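Local coordinates for hypothetical protein BT_3535 (Bacteroides thetaiotaomicron VPI-5482, PDB 3KNY) that is of unknown function but folds as a two-domain member of the BT_3535-like family and is probably exported as a lipoprotein, at residues Ser51-Asn56 against Gly86-Tyr91; Trp46-Ser51 against Asn78-Ile83; Val10-Met15 against Gln211-Met216; Tyr73-Asn78 against Lys186-Ala191. One frame throughout, in Å; residues are numbered along the deposited sequence.

Contact 1: residues Ser51-Asn56 against Gly86-Tyr91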
loop_
_atom_site.group_PDB
_atom_site.type_symbol
_atom_site.label_atom_id
_atom_site.label_comp_id
_atom_site.label_asym_id
_atom_site.label_seq_id
_atom_site.Cartn_x
_atom_site.Cartn_y
_atom_site.Cartn_z
ATOM N N SER A 51 6.270 9.162 -8.530
ATOM C CA SER A 51 6.063 10.584 -8.275
ATOM C C SER A 51 4.757 10.822 -7.521
ATOM O O SER A 51 4.486 11.944 -7.110
ATOM C CB SER A 51 6.009 11.351 -9.582
ATOM O OG SER A 51 4.775 11.138 -10.236
ATOM N N ARG A 52 3.930 9.782 -7.396
ATOM C CA ARG A 52 2.621 9.894 -6.714
ATOM C C ARG A 52 2.368 8.831 -5.664
ATOM O O ARG A 52 1.500 9.027 -4.816
ATOM C CB ARG A 52 1.477 9.797 -7.722
ATOM C CG ARG A 52 1.488 10.866 -8.767
ATOM C CD ARG A 52 1.051 12.186 -8.191
ATOM N NE ARG A 52 0.973 13.158 -9.261
ATOM C CZ ARG A 52 2.015 13.810 -9.752
ATOM N NH1 ARG A 52 3.228 13.623 -9.236
ATOM N NH2 ARG A 52 1.837 14.661 -10.763
ATOM N N TYR A 53 3.088 7.713 -5.738
ATOM C CA TYR A 53 2.863 6.576 -4.852
ATOM C C TYR A 53 4.175 6.162 -4.211
ATOM O O TYR A 53 5.239 6.247 -4.840
ATOM C CB TYR A 53 2.331 5.368 -5.630
ATOM C CG TYR A 53 0.992 5.550 -6.279
ATOM C CD1 TYR A 53 0.875 6.112 -7.554
ATOM C CD2 TYR A 53 -0.176 5.136 -5.624
ATOM C CE1 TYR A 53 -0.383 6.270 -8.156
ATOM C CE2 TYR A 53 -1.430 5.293 -6.211
ATOM C CZ TYR A 53 -1.532 5.855 -7.469
ATOM O OH TYR A 53 -2.776 5.996 -8.026
ATOM N N GLU A 54 4.102 5.709 -2.970
ATOM C CA GLU A 54 5.255 5.158 -2.318
ATOM C C GLU A 54 5.062 3.674 -2.438
ATOM O O GLU A 54 4.140 3.123 -1.848
ATOM C CB GLU A 54 5.367 5.660 -0.891
ATOM C CG GLU A 54 5.802 7.133 -0.878
ATOM C CD GLU A 54 5.711 7.796 0.481
ATOM O OE1 GLU A 54 4.736 7.498 1.236
ATOM O OE2 GLU A 54 6.603 8.635 0.769
ATOM N N ILE A 55 5.938 3.046 -3.227
ATOM C CA ILE A 55 5.713 1.717 -3.788
ATOM C C ILE A 55 6.523 0.606 -3.105
ATOM O O ILE A 55 7.701 0.749 -2.818
ATOM C CB ILE A 55 6.042 1.737 -5.311
ATOM C CG1 ILE A 55 5.257 2.853 -6.016
ATOM C CG2 ILE A 55 5.733 0.406 -5.956
ATOM C CD1 ILE A 55 5.578 3.064 -7.522
ATOM N N ASN A 56 5.865 -0.506 -2.839
ATOM C CA ASN A 56 6.536 -1.696 -2.351
ATOM C C ASN A 56 6.777 -2.595 -3.557
ATOM O O ASN A 56 5.828 -3.040 -4.190
ATOM C CB ASN A 56 5.699 -2.424 -1.299
ATOM C CG ASN A 56 6.336 -3.718 -0.855
ATOM O OD1 ASN A 56 7.036 -4.351 -1.625
ATOM N ND2 ASN A 56 6.095 -4.120 0.381
ATOM N N GLY A 86 -2.533 15.209 -15.953
ATOM C CA GLY A 86 -2.829 16.198 -14.911
ATOM C C GLY A 86 -3.907 15.756 -13.929
ATOM O O GLY A 86 -4.278 16.497 -13.017
ATOM N N GLN A 87 -4.367 14.522 -14.073
ATOM C CA GLN A 87 -5.539 14.049 -13.363
ATOM C C GLN A 87 -5.260 13.455 -11.988
ATOM O O GLN A 87 -6.068 13.612 -11.086
ATOM C CB GLN A 87 -6.218 13.027 -14.235
ATOM C CG GLN A 87 -7.476 12.478 -13.691
ATOM C CD GLN A 87 -8.084 11.488 -14.660
ATOM O OE1 GLN A 87 -8.718 10.521 -14.233
ATOM N NE2 GLN A 87 -7.878 11.705 -15.978
ATOM N N ILE A 88 -4.156 12.729 -11.836
ATOM C CA ILE A 88 -3.680 12.295 -10.519
ATOM C C ILE A 88 -2.476 13.189 -10.261
ATOM O O ILE A 88 -1.328 12.797 -10.476
ATOM C CB ILE A 88 -3.266 10.812 -10.491
ATOM C CG1 ILE A 88 -4.467 9.929 -10.812
ATOM C CG2 ILE A 88 -2.663 10.442 -9.127
ATOM C CD1 ILE A 88 -4.114 8.531 -11.265
ATOM N N ASN A 89 -2.767 14.416 -9.844
ATOM C CA ASN A 89 -1.764 15.459 -9.632
ATOM C C ASN A 89 -1.173 15.563 -8.192
ATOM O O ASN A 89 -0.273 16.364 -7.960
ATOM C CB ASN A 89 -2.369 16.800 -10.058
ATOM C CG ASN A 89 -3.553 17.211 -9.182
ATOM O OD1 ASN A 89 -4.174 16.375 -8.529
ATOM N ND2 ASN A 89 -3.856 18.504 -9.150
ATOM N N LYS A 90 -1.660 14.758 -7.247
ATOM C CA LYS A 90 -1.215 14.815 -5.837
ATOM C C LYS A 90 -0.757 13.475 -5.277
ATOM O O LYS A 90 -1.123 12.419 -5.777
ATOM C CB LYS A 90 -2.367 15.266 -4.935
ATOM C CG LYS A 90 -2.714 16.732 -4.991
ATOM C CD LYS A 90 -3.954 17.043 -4.116
ATOM C CE LYS A 90 -5.282 16.851 -4.879
ATOM N NZ LYS A 90 -5.482 17.835 -6.010
ATOM N N TYR A 91 0.001 13.527 -4.189
ATOM C CA TYR A 91 0.396 12.324 -3.466
ATOM C C TYR A 91 -0.831 11.489 -3.160
ATOM O O TYR A 91 -1.781 12.009 -2.613
ATOM C CB TYR A 91 1.044 12.680 -2.139
ATOM C CG TYR A 91 1.347 11.463 -1.291
ATOM C CD1 TYR A 91 2.386 10.604 -1.621
ATOM C CD2 TYR A 91 0.583 11.161 -0.178
ATOM C CE1 TYR A 91 2.653 9.499 -0.860
ATOM C CE2 TYR A 91 0.840 10.051 0.587
ATOM C CZ TYR A 91 1.889 9.229 0.259
ATOM O OH TYR A 91 2.151 8.114 1.028
#

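Contact 2: residues Trp46-Ser51 against Asn78-Ile83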
loop_
_atom_site.group_PDB
_atom_site.type_symbol
_atom_site.label_atom_id
_atom_site.label_comp_id
_atom_site.label_asym_id
_atom_site.label_seq_id
_atom_site.Cartn_x
_atom_site.Cartn_y
_atom_site.Cartn_z
ATOM N N TRP A 46 7.354 3.042 -13.748
ATOM C CA TRP A 46 7.617 3.119 -12.322
ATOM C C TRP A 46 8.148 4.490 -11.886
ATOM O O TRP A 46 7.701 5.034 -10.876
ATOM C CB TRP A 46 8.555 2.003 -11.892
ATOM C CG TRP A 46 7.893 0.666 -12.010
ATOM C CD1 TRP A 46 8.270 -0.366 -12.811
ATOM C CD2 TRP A 46 6.698 0.244 -11.349
ATOM N NE1 TRP A 46 7.398 -1.415 -12.675
ATOM C CE2 TRP A 46 6.423 -1.071 -11.784
ATOM C CE3 TRP A 46 5.833 0.847 -10.427
ATOM C CZ2 TRP A 46 5.325 -1.805 -11.319
ATOM C CZ3 TRP A 46 4.737 0.120 -9.970
ATOM C CH2 TRP A 46 4.495 -1.193 -10.411
ATOM N N ARG A 47 9.088 5.063 -12.631
ATOM C CA ARG A 47 9.539 6.413 -12.295
ATOM C C ARG A 47 8.345 7.375 -12.218
ATOM O O ARG A 47 8.246 8.143 -11.264
ATOM C CB ARG A 47 10.578 6.956 -13.290
ATOM C CG ARG A 47 11.109 8.358 -12.887
ATOM C CD ARG A 47 11.710 9.132 -14.043
ATOM N NE ARG A 47 12.633 8.291 -14.782
ATOM C CZ ARG A 47 13.837 7.934 -14.347
ATOM N NH1 ARG A 47 14.290 8.353 -13.163
ATOM N NH2 ARG A 47 14.596 7.146 -15.104
ATOM N N THR A 48 7.461 7.344 -13.220
ATOM C CA THR A 48 6.262 8.209 -13.226
ATOM C C THR A 48 5.377 7.939 -11.995
ATOM O O THR A 48 4.880 8.844 -11.322
ATOM C CB THR A 48 5.401 7.974 -14.495
ATOM O OG1 THR A 48 6.105 8.445 -15.643
ATOM C CG2 THR A 48 4.022 8.687 -14.387
HETATM N N MSE A 49 5.217 6.652 -11.737
HETATM C CA MSE A 49 4.374 6.124 -10.694
HETATM C C MSE A 49 4.933 6.542 -9.334
HETATM O O MSE A 49 4.180 6.908 -8.437
HETATM C CB MSE A 49 4.358 4.596 -10.856
HETATM C CG MSE A 49 3.097 3.944 -10.471
HETATM SE SE MSE A 49 1.536 4.281 -11.593
HETATM C CE MSE A 49 0.457 3.364 -10.249
ATOM N N SER A 50 6.261 6.547 -9.204
ATOM C CA SER A 50 6.908 6.884 -7.927
ATOM C C SER A 50 6.787 8.369 -7.595
ATOM O O SER A 50 7.176 8.793 -6.510
ATOM C CB SER A 50 8.394 6.480 -7.921
ATOM O OG SER A 50 9.190 7.450 -8.593
ATOM N N SER A 51 6.270 9.162 -8.530
ATOM C CA SER A 51 6.063 10.584 -8.275
ATOM C C SER A 51 4.757 10.822 -7.521
ATOM O O SER A 51 4.486 11.944 -7.110
ATOM C CB SER A 51 6.009 11.351 -9.582
ATOM O OG SER A 51 4.775 11.138 -10.236
ATOM N N ASN A 78 -2.135 2.765 -17.478
ATOM C CA ASN A 78 -3.352 3.537 -17.349
ATOM C C ASN A 78 -3.198 4.622 -16.279
ATOM O O ASN A 78 -3.541 5.781 -16.512
ATOM C CB ASN A 78 -4.495 2.557 -17.049
ATOM C CG ASN A 78 -5.672 3.201 -16.388
ATOM O OD1 ASN A 78 -6.402 3.963 -17.032
ATOM N ND2 ASN A 78 -5.885 2.888 -15.084
ATOM N N ILE A 79 -2.657 4.257 -15.118
ATOM C CA ILE A 79 -2.467 5.231 -14.037
ATOM C C ILE A 79 -1.492 6.346 -14.464
ATOM O O ILE A 79 -1.750 7.527 -14.227
ATOM C CB ILE A 79 -1.994 4.544 -12.700
ATOM C CG1 ILE A 79 -3.101 3.626 -12.164
ATOM C CG2 ILE A 79 -1.630 5.592 -11.651
ATOM C CD1 ILE A 79 -2.643 2.560 -11.183
ATOM N N CYS A 80 -0.388 5.962 -15.111
ATOM C CA CYS A 80 0.605 6.926 -15.596
ATOM C C CYS A 80 -0.008 7.918 -16.569
ATOM O O CYS A 80 0.306 9.108 -16.553
ATOM C CB CYS A 80 1.739 6.198 -16.297
ATOM S SG CYS A 80 2.922 5.408 -15.198
ATOM N N GLU A 81 -0.877 7.417 -17.431
ATOM C CA GLU A 81 -1.589 8.285 -18.341
ATOM C C GLU A 81 -2.365 9.361 -17.598
ATOM O O GLU A 81 -2.402 10.513 -18.034
ATOM C CB GLU A 81 -2.528 7.477 -19.231
ATOM C CG GLU A 81 -3.354 8.343 -20.190
ATOM C CD GLU A 81 -3.586 7.683 -21.529
ATOM O OE1 GLU A 81 -3.181 6.506 -21.695
ATOM O OE2 GLU A 81 -4.158 8.354 -22.424
ATOM N N ARG A 82 -2.974 8.991 -16.476
ATOM C CA ARG A 82 -3.717 9.958 -15.674
ATOM C C ARG A 82 -2.800 10.905 -14.935
ATOM O O ARG A 82 -3.135 12.075 -14.767
ATOM C CB ARG A 82 -4.628 9.239 -14.701
ATOM C CG ARG A 82 -5.667 8.454 -15.436
ATOM C CD ARG A 82 -6.100 7.222 -14.705
ATOM N NE ARG A 82 -7.173 6.616 -15.474
ATOM C CZ ARG A 82 -8.433 7.042 -15.461
ATOM N NH1 ARG A 82 -8.804 8.063 -14.697
ATOM N NH2 ARG A 82 -9.333 6.437 -16.212
ATOM N N ILE A 83 -1.648 10.403 -14.496
ATOM C CA ILE A 83 -0.645 11.252 -13.857
ATOM C C ILE A 83 -0.190 12.240 -14.906
ATOM O O ILE A 83 -0.203 13.428 -14.655
ATOM C CB ILE A 83 0.567 10.462 -13.282
ATOM C CG1 ILE A 83 0.092 9.501 -12.178
ATOM C CG2 ILE A 83 1.606 11.420 -12.729
ATOM C CD1 ILE A 83 1.188 8.639 -11.528
#

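Contact 3: residues Val10-Met15 against Gln211-Met216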
loop_
_atom_site.group_PDB
_atom_site.type_symbol
_atom_site.label_atom_id
_atom_site.label_comp_id
_atom_site.label_asym_id
_atom_site.label_seq_id
_atom_site.Cartn_x
_atom_site.Cartn_y
_atom_site.Cartn_z
ATOM N N VAL A 10 -0.737 11.650 12.527
ATOM C CA VAL A 10 -0.098 11.209 11.293
ATOM C C VAL A 10 -1.130 11.196 10.178
ATOM O O VAL A 10 -2.246 10.704 10.354
ATOM C CB VAL A 10 0.542 9.814 11.491
ATOM C CG1 VAL A 10 0.880 9.185 10.196
ATOM C CG2 VAL A 10 1.788 9.942 12.368
ATOM N N VAL A 11 -0.763 11.759 9.034
ATOM C CA VAL A 11 -1.680 11.953 7.919
ATOM C C VAL A 11 -1.088 11.364 6.635
ATOM O O VAL A 11 0.018 10.868 6.626
ATOM C CB VAL A 11 -1.999 13.451 7.716
ATOM C CG1 VAL A 11 -2.562 14.025 8.985
ATOM C CG2 VAL A 11 -0.775 14.259 7.243
ATOM N N ASN A 12 -1.834 11.445 5.540
ATOM C CA ASN A 12 -1.461 10.790 4.310
ATOM C C ASN A 12 -0.569 11.691 3.490
ATOM O O ASN A 12 -1.013 12.350 2.550
ATOM C CB ASN A 12 -2.698 10.409 3.533
ATOM C CG ASN A 12 -2.445 9.293 2.572
ATOM O OD1 ASN A 12 -1.896 8.256 2.945
ATOM N ND2 ASN A 12 -2.871 9.472 1.334
ATOM N N GLU A 13 0.702 11.724 3.870
ATOM C CA GLU A 13 1.669 12.528 3.183
ATOM C C GLU A 13 2.984 11.771 2.997
ATOM O O GLU A 13 3.227 10.719 3.608
ATOM C CB GLU A 13 1.844 13.836 3.948
ATOM C CG GLU A 13 2.598 13.681 5.280
ATOM C CD GLU A 13 2.570 14.944 6.157
ATOM O OE1 GLU A 13 2.252 16.058 5.679
ATOM O OE2 GLU A 13 2.848 14.787 7.354
ATOM N N PRO A 14 3.856 12.288 2.126
ATOM C CA PRO A 14 5.086 11.550 1.836
ATOM C C PRO A 14 5.993 11.414 3.052
ATOM O O PRO A 14 6.040 12.317 3.895
ATOM C CB PRO A 14 5.736 12.405 0.762
ATOM C CG PRO A 14 4.639 13.147 0.147
ATOM C CD PRO A 14 3.717 13.462 1.256
HETATM N N MSE A 15 6.682 10.283 3.153
HETATM C CA MSE A 15 7.526 10.020 4.310
HETATM C C MSE A 15 8.730 10.953 4.322
HETATM O O MSE A 15 9.126 11.476 3.275
HETATM C CB MSE A 15 7.913 8.532 4.387
HETATM C CG MSE A 15 8.646 7.913 3.207
HETATM SE SE MSE A 15 8.689 5.960 3.398
HETATM C CE MSE A 15 7.163 5.458 2.339
ATOM N N GLN A 211 -4.301 8.791 9.852
ATOM C CA GLN A 211 -5.153 8.855 8.672
ATOM C C GLN A 211 -4.276 8.503 7.475
ATOM O O GLN A 211 -3.459 9.326 7.064
ATOM C CB GLN A 211 -5.740 10.245 8.520
ATOM C CG GLN A 211 -6.652 10.651 9.630
ATOM C CD GLN A 211 -7.112 12.101 9.498
ATOM O OE1 GLN A 211 -6.419 13.018 9.848
ATOM N NE2 GLN A 211 -8.280 12.283 8.995
ATOM N N LYS A 212 -4.436 7.294 6.925
ATOM C CA LYS A 212 -3.601 6.812 5.821
ATOM C C LYS A 212 -4.361 6.015 4.779
ATOM O O LYS A 212 -5.414 5.477 5.071
ATOM C CB LYS A 212 -2.456 5.937 6.371
ATOM C CG LYS A 212 -1.528 6.704 7.270
ATOM C CD LYS A 212 -0.101 6.657 6.832
ATOM C CE LYS A 212 0.484 8.019 6.861
ATOM N NZ LYS A 212 1.878 8.059 6.421
ATOM N N THR A 213 -3.804 5.931 3.571
ATOM C CA THR A 213 -4.414 5.172 2.489
ATOM C C THR A 213 -3.352 4.358 1.752
ATOM O O THR A 213 -2.293 4.850 1.411
ATOM C CB THR A 213 -5.156 6.084 1.501
ATOM O OG1 THR A 213 -6.232 6.749 2.178
ATOM C CG2 THR A 213 -5.747 5.299 0.338
ATOM N N GLY A 214 -3.649 3.093 1.545
ATOM C CA GLY A 214 -2.812 2.222 0.795
ATOM C C GLY A 214 -3.596 1.656 -0.376
ATOM O O GLY A 214 -4.794 1.341 -0.252
ATOM N N PHE A 215 -2.902 1.522 -1.506
ATOM C CA PHE A 215 -3.476 1.006 -2.730
ATOM C C PHE A 215 -2.891 -0.350 -3.067
ATOM O O PHE A 215 -1.757 -0.661 -2.724
ATOM C CB PHE A 215 -3.257 1.996 -3.878
ATOM C CG PHE A 215 -4.040 3.278 -3.724
ATOM C CD1 PHE A 215 -3.515 4.342 -3.033
ATOM C CD2 PHE A 215 -5.333 3.387 -4.237
ATOM C CE1 PHE A 215 -4.245 5.531 -2.884
ATOM C CE2 PHE A 215 -6.075 4.552 -4.093
ATOM C CZ PHE A 215 -5.519 5.631 -3.408
HETATM N N MSE A 216 -3.684 -1.162 -3.748
HETATM C CA MSE A 216 -3.278 -2.504 -4.090
HETATM C C MSE A 216 -3.650 -2.826 -5.543
HETATM O O MSE A 216 -4.800 -2.622 -5.957
HETATM C CB MSE A 216 -3.951 -3.467 -3.127
HETATM C CG MSE A 216 -3.417 -3.362 -1.739
HETATM SE SE MSE A 216 -4.441 -4.386 -0.479
HETATM C CE MSE A 216 -5.874 -3.156 -0.072
#

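Contact 4: residues Tyr73-Asn78 against Lys186-Ala191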
loop_
_atom_site.group_PDB
_atom_site.type_symbol
_atom_site.label_atom_id
_atom_site.label_comp_id
_atom_site.label_asym_id
_atom_site.label_seq_id
_atom_site.Cartn_x
_atom_site.Cartn_y
_atom_site.Cartn_z
ATOM N N TYR A 73 1.201 -4.186 -15.798
ATOM C CA TYR A 73 1.663 -3.068 -16.611
ATOM C C TYR A 73 0.502 -2.353 -17.309
ATOM O O TYR A 73 0.519 -1.133 -17.432
ATOM C CB TYR A 73 2.843 -3.493 -17.527
ATOM C CG TYR A 73 4.132 -3.765 -16.704
ATOM C CD1 TYR A 73 4.821 -2.714 -16.075
ATOM C CD2 TYR A 73 4.640 -5.072 -16.524
ATOM C CE1 TYR A 73 5.971 -2.950 -15.305
ATOM C CE2 TYR A 73 5.803 -5.310 -15.752
ATOM C CZ TYR A 73 6.453 -4.242 -15.149
ATOM O OH TYR A 73 7.592 -4.460 -14.405
ATOM N N ASP A 74 -0.528 -3.094 -17.709
ATOM C CA ASP A 74 -1.738 -2.462 -18.246
ATOM C C ASP A 74 -2.274 -1.459 -17.235
ATOM O O ASP A 74 -2.698 -0.360 -17.582
ATOM C CB ASP A 74 -2.834 -3.496 -18.526
ATOM C CG ASP A 74 -2.700 -4.153 -19.892
ATOM O OD1 ASP A 74 -1.776 -3.798 -20.650
ATOM O OD2 ASP A 74 -3.538 -5.025 -20.210
ATOM N N CYS A 75 -2.229 -1.861 -15.974
ATOM C CA CYS A 75 -2.717 -1.058 -14.882
ATOM C C CYS A 75 -1.894 0.212 -14.666
ATOM O O CYS A 75 -2.429 1.326 -14.668
ATOM C CB CYS A 75 -2.706 -1.928 -13.633
ATOM S SG CYS A 75 -3.198 -1.042 -12.191
ATOM N N ILE A 76 -0.598 0.008 -14.459
ATOM C CA ILE A 76 0.401 1.067 -14.265
ATOM C C ILE A 76 0.403 2.026 -15.439
ATOM O O ILE A 76 0.585 3.224 -15.277
ATOM C CB ILE A 76 1.808 0.391 -14.103
ATOM C CG1 ILE A 76 1.909 -0.232 -12.717
ATOM C CG2 ILE A 76 2.963 1.342 -14.296
ATOM C CD1 ILE A 76 1.626 0.760 -11.583
ATOM N N ASN A 77 0.187 1.492 -16.636
ATOM C CA ASN A 77 0.183 2.324 -17.839
ATOM C C ASN A 77 -0.971 3.305 -17.794
ATOM O O ASN A 77 -0.809 4.507 -18.033
ATOM C CB ASN A 77 0.082 1.481 -19.118
ATOM C CG ASN A 77 0.385 2.297 -20.361
ATOM O OD1 ASN A 77 1.524 2.703 -20.567
ATOM N ND2 ASN A 77 -0.631 2.569 -21.175
ATOM N N ASN A 78 -2.135 2.765 -17.478
ATOM C CA ASN A 78 -3.352 3.537 -17.349
ATOM C C ASN A 78 -3.198 4.622 -16.279
ATOM O O ASN A 78 -3.541 5.781 -16.512
ATOM C CB ASN A 78 -4.495 2.557 -17.049
ATOM C CG ASN A 78 -5.672 3.201 -16.388
ATOM O OD1 ASN A 78 -6.402 3.963 -17.032
ATOM N ND2 ASN A 78 -5.885 2.888 -15.084
ATOM N N LYS A 186 -8.812 3.822 -11.791
ATOM C CA LYS A 186 -7.421 3.488 -11.505
ATOM C C LYS A 186 -7.209 1.985 -11.487
ATOM O O LYS A 186 -6.079 1.528 -11.607
ATOM C CB LYS A 186 -7.006 4.051 -10.149
ATOM C CG LYS A 186 -7.258 5.541 -9.972
ATOM C CD LYS A 186 -6.620 6.004 -8.703
ATOM C CE LYS A 186 -7.031 7.391 -8.296
ATOM N NZ LYS A 186 -6.834 7.502 -6.838
ATOM N N LYS A 187 -8.296 1.226 -11.326
ATOM C CA LYS A 187 -8.253 -0.241 -11.255
ATOM C C LYS A 187 -7.404 -0.704 -10.066
ATOM O O LYS A 187 -6.630 -1.651 -10.175
ATOM C CB LYS A 187 -7.770 -0.835 -12.582
ATOM C CG LYS A 187 -8.630 -0.384 -13.793
ATOM C CD LYS A 187 -8.027 -0.776 -15.170
ATOM C CE LYS A 187 -8.591 0.092 -16.303
ATOM N NZ LYS A 187 -10.031 0.461 -16.048
ATOM N N LEU A 188 -7.566 -0.010 -8.935
ATOM C CA LEU A 188 -6.877 -0.325 -7.677
ATOM C C LEU A 188 -7.879 -0.586 -6.550
ATOM O O LEU A 188 -9.005 -0.088 -6.590
ATOM C CB LEU A 188 -6.005 0.862 -7.250
ATOM C CG LEU A 188 -4.860 1.289 -8.159
ATOM C CD1 LEU A 188 -4.209 2.557 -7.588
ATOM C CD2 LEU A 188 -3.852 0.164 -8.284
ATOM N N ILE A 189 -7.455 -1.347 -5.542
ATOM C CA ILE A 189 -8.187 -1.454 -4.282
ATOM C C ILE A 189 -7.588 -0.403 -3.370
ATOM O O ILE A 189 -6.393 -0.311 -3.312
ATOM C CB ILE A 189 -8.023 -2.844 -3.654
ATOM C CG1 ILE A 189 -8.641 -3.917 -4.569
ATOM C CG2 ILE A 189 -8.689 -2.922 -2.298
ATOM C CD1 ILE A 189 -8.326 -5.363 -4.153
ATOM N N ALA A 190 -8.425 0.417 -2.712
ATOM C CA ALA A 190 -7.996 1.473 -1.761
ATOM C C ALA A 190 -8.457 1.077 -0.395
ATOM O O ALA A 190 -9.632 0.822 -0.221
ATOM C CB ALA A 190 -8.620 2.822 -2.090
ATOM N N ALA A 191 -7.538 1.023 0.566
ATOM C CA ALA A 191 -7.859 0.713 1.961
ATOM C C ALA A 191 -7.390 1.919 2.780
ATOM O O ALA A 191 -6.260 2.397 2.594
ATOM C CB ALA A 191 -7.143 -0.587 2.429
#

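Contact 1: residues Ser51-Asn56 against Gly86-Tyr91
Arg52 lays its side chain across the backbone of Ile88 and Lys90, its CD 3.3 Å from Lys90 O and its CG 4.2 Å from Ile88 CG2. The chain bends at chi2 (-74°), which swings CD toward the 86-91 loop. NE then donates to Ile88 O at 2.6 Å with an N-H...O angle of 149°, while Asn89 O lies over one face of the guanidinium, off toward its rim. NH1 turns back to Ser51 O (3.0 Å), which sits in the guanidinium plane, so the flat group is held from two directions. An alanine here would probably leave Ile88 O without this donor and the loop less firmly tied to the strand. Strand 53-55, helix 66-84 and strand 93-97 form a beta-alpha-beta crossover with the two strands parallel neighbours; the helix stops at Gly86 in a Schellman motif, and the loop runs back past Arg52. Further along, Tyr91 OH donates to Glu54 OE1 at 2.7 Å, reaching it from above the carboxylate plane, which stands 80° from the ring. The other oxygen, Glu54 OE2, takes the backbone N-H of Met15. Tyr53, whose CB points away from the loop, still brings OH within 4.3 Å of Ile88 CD1.

Contact 2: residues Trp46-Ser51 against Asn78-Ile83
Met49, a selenomethionine in this model, brings its end up against Ile79: CE lies 3.3 Å from Ile79 CD1 and SE lies 3.4 Å from Ile79 CG2, the two side chains running at about a right angle to each other. The bend at chi2 (68°) is what swings SE across toward the second helix. The preceding residue, Thr48, offers its methyl rather than its hydroxyl, with CG2 3.6 Å from Cys80 SG and 4.0 Å from Ile83 CG2. Ile83 fits in beside both residues: its CD1 approaches Thr48 O to 3.7 Å and its CG2 comes near Ser51 OG. No hydrogen bond crosses between the segments; the contact is a buried, apolar helix-helix packing that joins the end of helix 40-49 to the last turns of helix 66-84. Both helices rest on the same mixed sheet, since Met49 also touches Ile55 and Leu95 while Ile79 touches Tyr53. Further out, Thr48 O accepts from both Ser51 OG and Ser51 N, which curls the chain tightly where the first helix gives way to loop and turns the serine hydroxyl back toward the helix. Ser50 OG is likewise taken up by Arg47 O, at 2.9 Å. Behind the second helix, Arg82 NE donates to Asn78 OD1 one turn earlier in a nearly straight bond of 172°, met from above the amide plane.

Contact 3: residues Val10-Met15 against Gln211-Met216
Asn12 holds CG anti to its backbone N (chi1 -157°), which carries the amide alongside strand 204-217 next to Thr213. There OD1 accepts from Thr213 N at 3.1 Å with an N-H...O angle of 148°, the donor standing well above the amide plane, 64° out of it. ND2 of the same amide donates to Glu92 O, so both ends of the group are used and its rotation is fixed. An alanine in its place would probably cost Thr213 N and Glu92 O this amide partner and weaken the tie between the bend, strand 204-217 and Glu92. Two residues back along the chain, Val10 O takes the N-H of Gln211 at 2.9 Å, the last regular backbone bond of this pair. Val11 CA follows with a CA-H...O contact to Gln211 O (3.3 Å), and its CG1 lies 4.1 Å from Gln211 OE1. Val10 CG1 faces the aliphatic end of Lys212, though that end is modelled too close to Val11 O for its position to be relied on. The backbone at Asn12 fits an inverse gamma turn, but its Glu13 N to Val11 O bond is weak and the position of Val11 O doubtful. Strand 204-217 passes from one parallel neighbour to another here: 7-10 pairs with it up to Gln211, 93-97 takes over the same edge where Phe94 bonds to Thr213 and Phe215, and the asparagine side chain fills the junction of this branched, mixed sheet.

Contact 4: residues Tyr73-Asn78 against Lys186-Ala191
Asn78 points its amide nitrogen ND2 from the helix at the 184-187 turn, where it donates to Asp185 O; the next carbonyl, Lys186 O, lies 3.7 Å from ND2 and is not bonded to it. Lys187 passes its chain beside the same amide, with CE 4.1 Å from Asn78 ND2, before NZ bends back to a weak bond with Lys184 O. One turn earlier on the helix, Cys75 holds SG anti to its backbone N (chi1 177°), and the sulfur reaches into the bend of the incoming chain. It lies 3.9 Å from Lys186 O, 4.0 Å from Lys187 O and 4.1 Å from Leu188 CD2, contacts of van der Waals kind. Leu188 carries on inward, where Phe215 and Ile217 of strand 204-217 touch it. Lys186 aims away from the helix, and its NZ makes a salt bridge with Glu92, while its backbone N is held by the carboxylate of Asp183. Lys187 takes a left-handed backbone shape (phi 61°, psi 41°) and, together with Leu188, sits opposite the single residue Asp183. That is a G1 beta bulge, closing the beta hairpin of strands 177-183 and 188-201, whose turn end packs here against helix 66-84.

Overall arrangement
Contacts 1, 2 and 4 cluster about helix 66-84, with centres 7 to 12 Å apart; contact 3 lies farther along strand 204-217, its centre about 11 Å from that of contact 1, which it touches, and about 17 Å from those of contacts 2 and 4. Contact 2 joins the two helices, contact 4 sets the longer one against a hairpin, and contact 1 ties the loop leaving it to strand 53-55. Along the chain, contacts 1, 2 and 4 alternate, and all are nested inside the span closed by contact 3, which brings the N-terminal strand to the C-terminal one. Neighbouring strands 188-201 and 204-217 connect contacts 4 and 3, so one mixed sheet unites both chain ends with the helical layer.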